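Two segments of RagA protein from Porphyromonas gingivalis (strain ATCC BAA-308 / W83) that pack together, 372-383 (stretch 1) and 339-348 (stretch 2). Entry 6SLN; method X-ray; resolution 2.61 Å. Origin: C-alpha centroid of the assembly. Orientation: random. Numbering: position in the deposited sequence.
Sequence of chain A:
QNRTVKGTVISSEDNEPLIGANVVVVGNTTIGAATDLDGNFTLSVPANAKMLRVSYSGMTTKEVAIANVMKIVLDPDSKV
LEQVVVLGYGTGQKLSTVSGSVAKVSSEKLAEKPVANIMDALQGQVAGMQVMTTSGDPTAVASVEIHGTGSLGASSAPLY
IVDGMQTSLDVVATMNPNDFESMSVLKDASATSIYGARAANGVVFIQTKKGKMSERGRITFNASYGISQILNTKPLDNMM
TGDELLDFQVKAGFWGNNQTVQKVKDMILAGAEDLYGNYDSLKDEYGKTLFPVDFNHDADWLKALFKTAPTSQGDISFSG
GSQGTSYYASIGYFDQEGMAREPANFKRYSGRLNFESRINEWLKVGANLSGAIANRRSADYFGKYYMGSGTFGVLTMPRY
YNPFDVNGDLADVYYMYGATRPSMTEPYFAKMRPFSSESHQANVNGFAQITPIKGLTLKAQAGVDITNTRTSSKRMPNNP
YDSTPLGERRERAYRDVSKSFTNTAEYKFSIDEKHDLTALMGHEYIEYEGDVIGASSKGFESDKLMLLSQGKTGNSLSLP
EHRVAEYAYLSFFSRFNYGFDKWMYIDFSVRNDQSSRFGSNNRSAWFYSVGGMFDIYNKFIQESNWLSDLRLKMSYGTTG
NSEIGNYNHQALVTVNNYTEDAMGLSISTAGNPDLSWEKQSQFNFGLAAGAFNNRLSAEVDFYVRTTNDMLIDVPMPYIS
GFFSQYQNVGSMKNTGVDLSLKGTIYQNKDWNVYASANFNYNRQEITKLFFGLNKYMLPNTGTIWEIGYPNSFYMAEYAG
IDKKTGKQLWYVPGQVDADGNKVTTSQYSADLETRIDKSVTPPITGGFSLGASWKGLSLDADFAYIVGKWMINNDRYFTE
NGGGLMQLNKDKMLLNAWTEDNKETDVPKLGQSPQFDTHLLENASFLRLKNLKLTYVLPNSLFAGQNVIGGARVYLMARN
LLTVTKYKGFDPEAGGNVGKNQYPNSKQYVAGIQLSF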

ATOM      1  N   ALA A 372      -4.682 -12.112 -18.789  1.00 37.60           N
ATOM      2  CA  ALA A 372      -3.338 -12.620 -18.603  1.00 33.68           C
ATOM      3  C   ALA A 372      -2.921 -12.493 -17.151  1.00 37.60           C
ATOM      4  O   ALA A 372      -3.323 -11.552 -16.458  1.00 32.44           O
ATOM      5  CB  ALA A 372      -2.339 -11.863 -19.487  1.00 38.45           C
ATOM      6  N   ILE A 373      -2.122 -13.460 -16.704  1.00 39.00           N
ATOM      7  CA  ILE A 373      -1.274 -13.299 -15.533  1.00 40.66           C
ATOM      8  C   ILE A 373       0.149 -13.133 -16.050  1.00 43.33           C
ATOM      9  O   ILE A 373       0.639 -13.968 -16.816  1.00 54.55           O
ATOM     10  CB  ILE A 373      -1.401 -14.486 -14.570  1.00 37.54           C
ATOM     11  CG1 ILE A 373      -2.822 -14.565 -14.000  1.00 40.07           C
ATOM     12  CG2 ILE A 373      -0.399 -14.354 -13.434  1.00 29.25           C
ATOM     13  CD1 ILE A 373      -2.985 -15.670 -12.952  1.00 32.61           C
ATOM     14  N   ALA A 374       0.801 -12.046 -15.671  1.00 33.44           N
ATOM     15  CA  ALA A 374       2.064 -11.668 -16.274  1.00 35.54           C
ATOM     16  C   ALA A 374       3.084 -11.357 -15.191  1.00 35.24           C
ATOM     17  O   ALA A 374       2.744 -10.779 -14.154  1.00 29.05           O
ATOM     18  CB  ALA A 374       1.875 -10.464 -17.212  1.00 39.55           C
ATOM     19  N   ASN A 375       4.339 -11.752 -15.439  1.00 33.49           N
ATOM     20  CA  ASN A 375       5.459 -11.494 -14.536  1.00 33.72           C
ATOM     21  C   ASN A 375       6.524 -10.729 -15.316  1.00 42.03           C
ATOM     22  O   ASN A 375       7.103 -11.259 -16.273  1.00 52.32           O
ATOM     23  CB  ASN A 375       6.011 -12.796 -13.963  1.00 41.69           C
ATOM     24  CG  ASN A 375       4.946 -13.617 -13.244  1.00 53.64           C
ATOM     25  OD1 ASN A 375       4.273 -13.119 -12.340  1.00 54.44           O
ATOM     26  ND2 ASN A 375       4.791 -14.879 -13.641  1.00 55.42           N
ATOM     27  N   ARG A 376       6.754  -9.478 -14.927  1.00 32.63           N
ATOM     28  CA  ARG A 376       7.742  -8.605 -15.546  1.00 32.59           C
ATOM     29  C   ARG A 376       8.850  -8.356 -14.543  1.00 38.23           C
ATOM     30  O   ARG A 376       8.570  -7.965 -13.404  1.00 36.05           O
ATOM     31  CB  ARG A 376       7.147  -7.250 -15.948  1.00 34.56           C
ATOM     32  CG  ARG A 376       6.610  -7.147 -17.345  1.00 45.12           C
ATOM     33  CD  ARG A 376       6.206  -5.707 -17.657  1.00 58.86           C
ATOM     34  NE  ARG A 376       5.410  -5.651 -18.885  1.00 70.02           N
ATOM     35  CZ  ARG A 376       4.111  -5.954 -18.958  1.00 65.34           C
ATOM     36  NH1 ARG A 376       3.438  -6.325 -17.871  1.00 67.82           N
ATOM     37  NH2 ARG A 376       3.478  -5.883 -20.121  1.00 53.63           N
ATOM     38  N   ARG A 377      10.094  -8.582 -14.964  1.00 35.35           N
ATOM     39  CA  ARG A 377      11.249  -8.055 -14.266  1.00 38.24           C
ATOM     40  C   ARG A 377      12.212  -7.451 -15.274  1.00 51.79           C
ATOM     41  O   ARG A 377      12.344  -7.927 -16.407  1.00 53.91           O
ATOM     42  CB  ARG A 377      11.998  -9.105 -13.425  1.00 42.28           C
ATOM     43  CG  ARG A 377      12.584  -8.459 -12.173  1.00 47.20           C
ATOM     44  CD  ARG A 377      13.835  -9.112 -11.630  1.00 47.79           C
ATOM     45  NE  ARG A 377      13.587 -10.438 -11.078  1.00 53.78           N
ATOM     46  CZ  ARG A 377      14.133 -10.895  -9.952  1.00 59.88           C
ATOM     47  NH1 ARG A 377      14.952 -10.127  -9.224  1.00 56.16           N
ATOM     48  NH2 ARG A 377      13.854 -12.129  -9.548  1.00 60.66           N
ATOM     49  N   SER A 378      12.903  -6.408 -14.828  1.00 54.59           N
ATOM     50  CA  SER A 378      13.829  -5.658 -15.655  1.00 47.50           C
ATOM     51  C   SER A 378      15.148  -5.517 -14.935  1.00 46.44           C
ATOM     52  O   SER A 378      15.194  -5.388 -13.705  1.00 44.63           O
ATOM     53  CB  SER A 378      13.281  -4.292 -15.979  1.00 39.76           C
ATOM     54  OG  SER A 378      12.092  -4.475 -16.708  1.00 48.80           O
ATOM     55  N   ALA A 379      16.217  -5.580 -15.715  1.00 41.26           N
ATOM     56  CA  ALA A 379      17.553  -5.353 -15.202  1.00 37.61           C
ATOM     57  C   ALA A 379      17.766  -3.848 -15.221  1.00 49.73           C
ATOM     58  O   ALA A 379      17.749  -3.221 -16.287  1.00 52.69           O
ATOM     59  CB  ALA A 379      18.584  -6.096 -16.045  1.00 38.01           C
ATOM     60  N   ASP A 380      17.929  -3.262 -14.043  1.00 49.67           N
ATOM     61  CA  ASP A 380      17.782  -1.827 -13.893  1.00 53.52           C
ATOM     62  C   ASP A 380      19.095  -1.145 -13.548  1.00 54.94           C
ATOM     63  O   ASP A 380      19.112  -0.158 -12.815  1.00 71.32           O
ATOM     64  CB  ASP A 380      16.701  -1.526 -12.855  1.00 70.93           C
ATOM     65  CG  ASP A 380      15.302  -1.722 -13.422  1.00 81.24           C
ATOM     66  OD1 ASP A 380      15.101  -1.463 -14.631  1.00 83.18           O
ATOM     67  OD2 ASP A 380      14.412  -2.159 -12.669  1.00 83.94           O
ATOM     68  N   TYR A 381      20.201  -1.654 -14.077  1.00 47.44           N
ATOM     69  CA  TYR A 381      21.460  -0.936 -14.022  1.00 44.92           C
ATOM     70  C   TYR A 381      22.005  -0.634 -15.397  1.00 43.74           C
ATOM     71  O   TYR A 381      22.853   0.260 -15.531  1.00 40.27           O
ATOM     72  CB  TYR A 381      22.500  -1.722 -13.211  1.00 47.94           C
ATOM     73  CG  TYR A 381      22.223  -1.657 -11.727  1.00 50.17           C
ATOM     74  CD1 TYR A 381      21.984  -0.442 -11.105  1.00 50.83           C
ATOM     75  CD2 TYR A 381      22.171  -2.805 -10.956  1.00 54.10           C
ATOM     76  CE1 TYR A 381      21.731  -0.369  -9.762  1.00 53.65           C
ATOM     77  CE2 TYR A 381      21.907  -2.741  -9.604  1.00 59.54           C
ATOM     78  CZ  TYR A 381      21.687  -1.520  -9.012  1.00 54.99           C
ATOM     79  OH  TYR A 381      21.419  -1.440  -7.668  1.00 51.49           O
ATOM     80  N   PHE A 382      21.505  -1.323 -16.417  1.00 35.64           N
ATOM     81  CA  PHE A 382      21.965  -1.117 -17.774  1.00 37.06           C
ATOM     82  C   PHE A 382      21.694   0.311 -18.229  1.00 51.15           C
ATOM     83  O   PHE A 382      20.772   0.981 -17.757  1.00 56.59           O
ATOM     84  CB  PHE A 382      21.303  -2.132 -18.703  1.00 36.33           C
ATOM     85  CG  PHE A 382      21.874  -3.529 -18.551  1.00 31.54           C
ATOM     86  CD1 PHE A 382      22.952  -3.924 -19.306  1.00 39.26           C
ATOM     87  CD2 PHE A 382      21.343  -4.411 -17.634  1.00 35.06           C
ATOM     88  CE1 PHE A 382      23.478  -5.178 -19.169  1.00 54.06           C
ATOM     89  CE2 PHE A 382      21.870  -5.660 -17.483  1.00 47.76           C
ATOM     90  CZ  PHE A 382      22.945  -6.044 -18.253  1.00 54.61           C
ATOM     91  N   GLY A 383      22.542   0.789 -19.136  1.00 54.61           N
ATOM     92  CA  GLY A 383      22.487   2.168 -19.544  1.00 47.29           C
ATOM     93  C   GLY A 383      23.105   3.136 -18.571  1.00 36.59           C
ATOM     94  O   GLY A 383      23.355   4.277 -18.947  1.00 49.53           O
TER
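Stretch 2 (339-348) MAREPANFKR

Four backbone hydrogen bonds fix the register of stretch 2 on stretch 1. Asn 375 and Lys 347 form one reciprocal pair, Asn 375 N to Lys 347 O at 2.8 Å and Lys 347 N to Asn 375 O at 2.9 Å; Arg 377 and Asn 345 form the next, Arg 377 N to Asn 345 O at 3.0 Å and Asn 345 N to Arg 377 O at 3.1 Å. Residues 345-348 are therefore an extended strand running antiparallel to strand 372-377, at 173° between their directions. Arg 376 with Phe 346 lies between the bonded pairs; Ala 374 with Arg 348 follows beyond Asn 375 and Lys 347, CA to CA 4.3 Å. Every second residue thus sends its N and O across.

Before Asn 345 the chain is loop, and the pairing gives way to a water that donates to both Pro 343 O (2.5 Å) and Ser 378 O (3.3 Å). Further out, Glu 342, whose CA-to-CB bond points toward stretch 1, brings OE1 to 2.9 Å from Asp 380 N and accepts there a weak hydrogen bond from Tyr 381 N at 3.3 Å.

Side chains alternate by face. Arg 376 lays a guanidinium face over the ring edge of Phe 346, NE to CE2 3.4 Å, while on the other face Arg 377 covers Pro 343, CZ to CB 3.7 Å. Past the last bonded pair, Ala 379 CB and Ala 344 CB, 4.3 Å apart, carry the packing on; at the far end, Phe 382 CZ meets Ala 340 CB at 3.4 Å.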

ATOM      1  N   MET A 339      19.037 -12.671 -20.659  1.00 43.55           N
ATOM      2  CA  MET A 339      20.364 -13.260 -20.793  1.00 43.28           C
ATOM      3  C   MET A 339      21.408 -12.564 -19.929  1.00 45.52           C
ATOM      4  O   MET A 339      22.410 -13.190 -19.577  1.00 51.18           O
ATOM      5  CB  MET A 339      20.808 -13.266 -22.247  1.00 46.53           C
ATOM      6  CG  MET A 339      20.648 -11.965 -22.941  1.00 60.35           C
ATOM      7  SD  MET A 339      21.681 -12.045 -24.387  1.00 80.08           S
ATOM      8  CE  MET A 339      23.133 -11.241 -23.739  1.00 89.22           C
ATOM      9  N   ALA A 340      21.223 -11.297 -19.574  1.00 43.35           N
ATOM     10  CA  ALA A 340      22.088 -10.736 -18.549  1.00 40.74           C
ATOM     11  C   ALA A 340      21.819 -11.452 -17.238  1.00 45.60           C
ATOM     12  O   ALA A 340      20.700 -11.892 -16.970  1.00 50.56           O
ATOM     13  CB  ALA A 340      21.864  -9.242 -18.377  1.00 32.14           C
ATOM     14  N   ARG A 341      22.864 -11.590 -16.425  1.00 46.65           N
ATOM     15  CA  ARG A 341      22.714 -12.360 -15.198  1.00 43.50           C
ATOM     16  C   ARG A 341      21.859 -11.619 -14.190  1.00 44.60           C
ATOM     17  O   ARG A 341      21.118 -12.254 -13.430  1.00 44.64           O
ATOM     18  CB  ARG A 341      24.077 -12.698 -14.610  1.00 32.29           C
ATOM     19  CG  ARG A 341      24.722 -13.867 -15.284  1.00 32.97           C
ATOM     20  CD  ARG A 341      25.856 -14.356 -14.412  1.00 39.54           C
ATOM     21  NE  ARG A 341      26.726 -15.230 -15.174  1.00 47.43           N
ATOM     22  CZ  ARG A 341      26.487 -16.523 -15.365  1.00 48.33           C
ATOM     23  NH1 ARG A 341      25.407 -17.095 -14.836  1.00 38.14           N
ATOM     24  NH2 ARG A 341      27.325 -17.241 -16.094  1.00 55.20           N
ATOM     25  N   GLU A 342      21.963 -10.284 -14.166  1.00 40.41           N
ATOM     26  CA  GLU A 342      20.940  -9.414 -13.600  1.00 48.51           C
ATOM     27  C   GLU A 342      19.572  -9.898 -14.068  1.00 42.57           C
ATOM     28  O   GLU A 342      19.279  -9.888 -15.272  1.00 38.47           O
ATOM     29  CB  GLU A 342      21.174  -7.972 -14.022  1.00 54.43           C
ATOM     30  CG  GLU A 342      21.156  -6.997 -12.892  1.00 60.69           C
ATOM     31  CD  GLU A 342      21.280  -5.590 -13.405  1.00 68.99           C
ATOM     32  OE1 GLU A 342      20.296  -4.826 -13.268  1.00 67.62           O
ATOM     33  OE2 GLU A 342      22.353  -5.263 -13.965  1.00 71.42           O
ATOM     34  N   PRO A 343      18.739 -10.380 -13.157  1.00 38.47           N
ATOM     35  CA  PRO A 343      17.552 -11.125 -13.575  1.00 39.19           C
ATOM     36  C   PRO A 343      16.583 -10.237 -14.311  1.00 43.39           C
ATOM     37  O   PRO A 343      16.352  -9.087 -13.930  1.00 41.30           O
ATOM     38  CB  PRO A 343      16.962 -11.610 -12.253  1.00 39.94           C
ATOM     39  CG  PRO A 343      18.153 -11.659 -11.348  1.00 44.12           C
ATOM     40  CD  PRO A 343      18.919 -10.433 -11.703  1.00 42.49           C
ATOM     41  N   ALA A 344      16.044 -10.774 -15.399  1.00 44.61           N
ATOM     42  CA  ALA A 344      15.019 -10.080 -16.159  1.00 43.13           C
ATOM     43  C   ALA A 344      14.252 -11.128 -16.942  1.00 43.89           C
ATOM     44  O   ALA A 344      14.813 -12.139 -17.367  1.00 43.97           O
ATOM     45  CB  ALA A 344      15.604  -9.009 -17.089  1.00 30.04           C
ATOM     46  N   ASN A 345      12.960 -10.885 -17.113  1.00 49.19           N
ATOM     47  CA  ASN A 345      12.151 -11.879 -17.787  1.00 48.34           C
ATOM     48  C   ASN A 345      10.758 -11.315 -18.014  1.00 45.71           C
ATOM     49  O   ASN A 345      10.338 -10.334 -17.389  1.00 38.47           O
ATOM     50  CB  ASN A 345      12.063 -13.171 -16.983  1.00 42.42           C
ATOM     51  CG  ASN A 345      11.760 -12.917 -15.540  1.00 45.68           C
ATOM     52  OD1 ASN A 345      10.615 -12.706 -15.176  1.00 49.72           O
ATOM     53  ND2 ASN A 345      12.794 -12.904 -14.704  1.00 54.13           N
ATOM     54  N   PHE A 346      10.051 -11.968 -18.921  1.00 33.93           N
ATOM     55  CA  PHE A 346       8.651 -11.718 -19.184  1.00 30.36           C
ATOM     56  C   PHE A 346       7.996 -13.082 -19.236  1.00 41.27           C
ATOM     57  O   PHE A 346       8.293 -13.877 -20.135  1.00 41.19           O
ATOM     58  CB  PHE A 346       8.465 -10.970 -20.498  1.00 44.17           C
ATOM     59  CG  PHE A 346       7.098 -10.402 -20.681  1.00 48.86           C
ATOM     60  CD1 PHE A 346       6.056 -11.199 -21.106  1.00 49.32           C
ATOM     61  CD2 PHE A 346       6.858  -9.074 -20.432  1.00 48.19           C
ATOM     62  CE1 PHE A 346       4.807 -10.680 -21.279  1.00 49.23           C
ATOM     63  CE2 PHE A 346       5.618  -8.556 -20.606  1.00 52.78           C
ATOM     64  CZ  PHE A 346       4.589  -9.360 -21.033  1.00 53.45           C
ATOM     65  N   LYS A 347       7.142 -13.368 -18.257  1.00 41.88           N
ATOM     66  CA  LYS A 347       6.299 -14.553 -18.280  1.00 52.33           C
ATOM     67  C   LYS A 347       4.848 -14.116 -18.443  1.00 48.37           C
ATOM     68  O   LYS A 347       4.423 -13.119 -17.851  1.00 47.14           O
ATOM     69  CB  LYS A 347       6.460 -15.399 -17.001  1.00 58.70           C
ATOM     70  CG  LYS A 347       7.836 -15.319 -16.341  1.00 70.78           C
ATOM     71  CD  LYS A 347       8.046 -16.460 -15.333  1.00 79.71           C
ATOM     72  CE  LYS A 347       9.398 -16.348 -14.621  1.00 80.97           C
ATOM     73  NZ  LYS A 347       9.387 -15.280 -13.576  1.00 81.75           N
ATOM     74  N   ARG A 348       4.090 -14.849 -19.250  1.00 45.27           N
ATOM     75  CA  ARG A 348       2.662 -14.595 -19.349  1.00 54.12           C
ATOM     76  C   ARG A 348       1.906 -15.911 -19.465  1.00 57.61           C
ATOM     77  O   ARG A 348       2.407 -16.881 -20.042  1.00 64.35           O
ATOM     78  CB  ARG A 348       2.328 -13.665 -20.534  1.00 54.80           C
ATOM     79  CG  ARG A 348       2.052 -14.369 -21.859  1.00 49.65           C
ATOM     80  CD  ARG A 348       1.335 -13.443 -22.844  1.00 47.50           C
ATOM     81  NE  ARG A 348       2.247 -12.870 -23.826  1.00 52.57           N
ATOM     82  CZ  ARG A 348       2.760 -13.531 -24.860  1.00 49.48           C
ATOM     83  NH1 ARG A 348       2.459 -14.801 -25.070  1.00 49.99           N
ATOM     84  NH2 ARG A 348       3.585 -12.917 -25.688  1.00 54.99           N
TER
HETATM   85  O   HOH W   1      17.101  -7.531 -12.079  1.00 44.42           O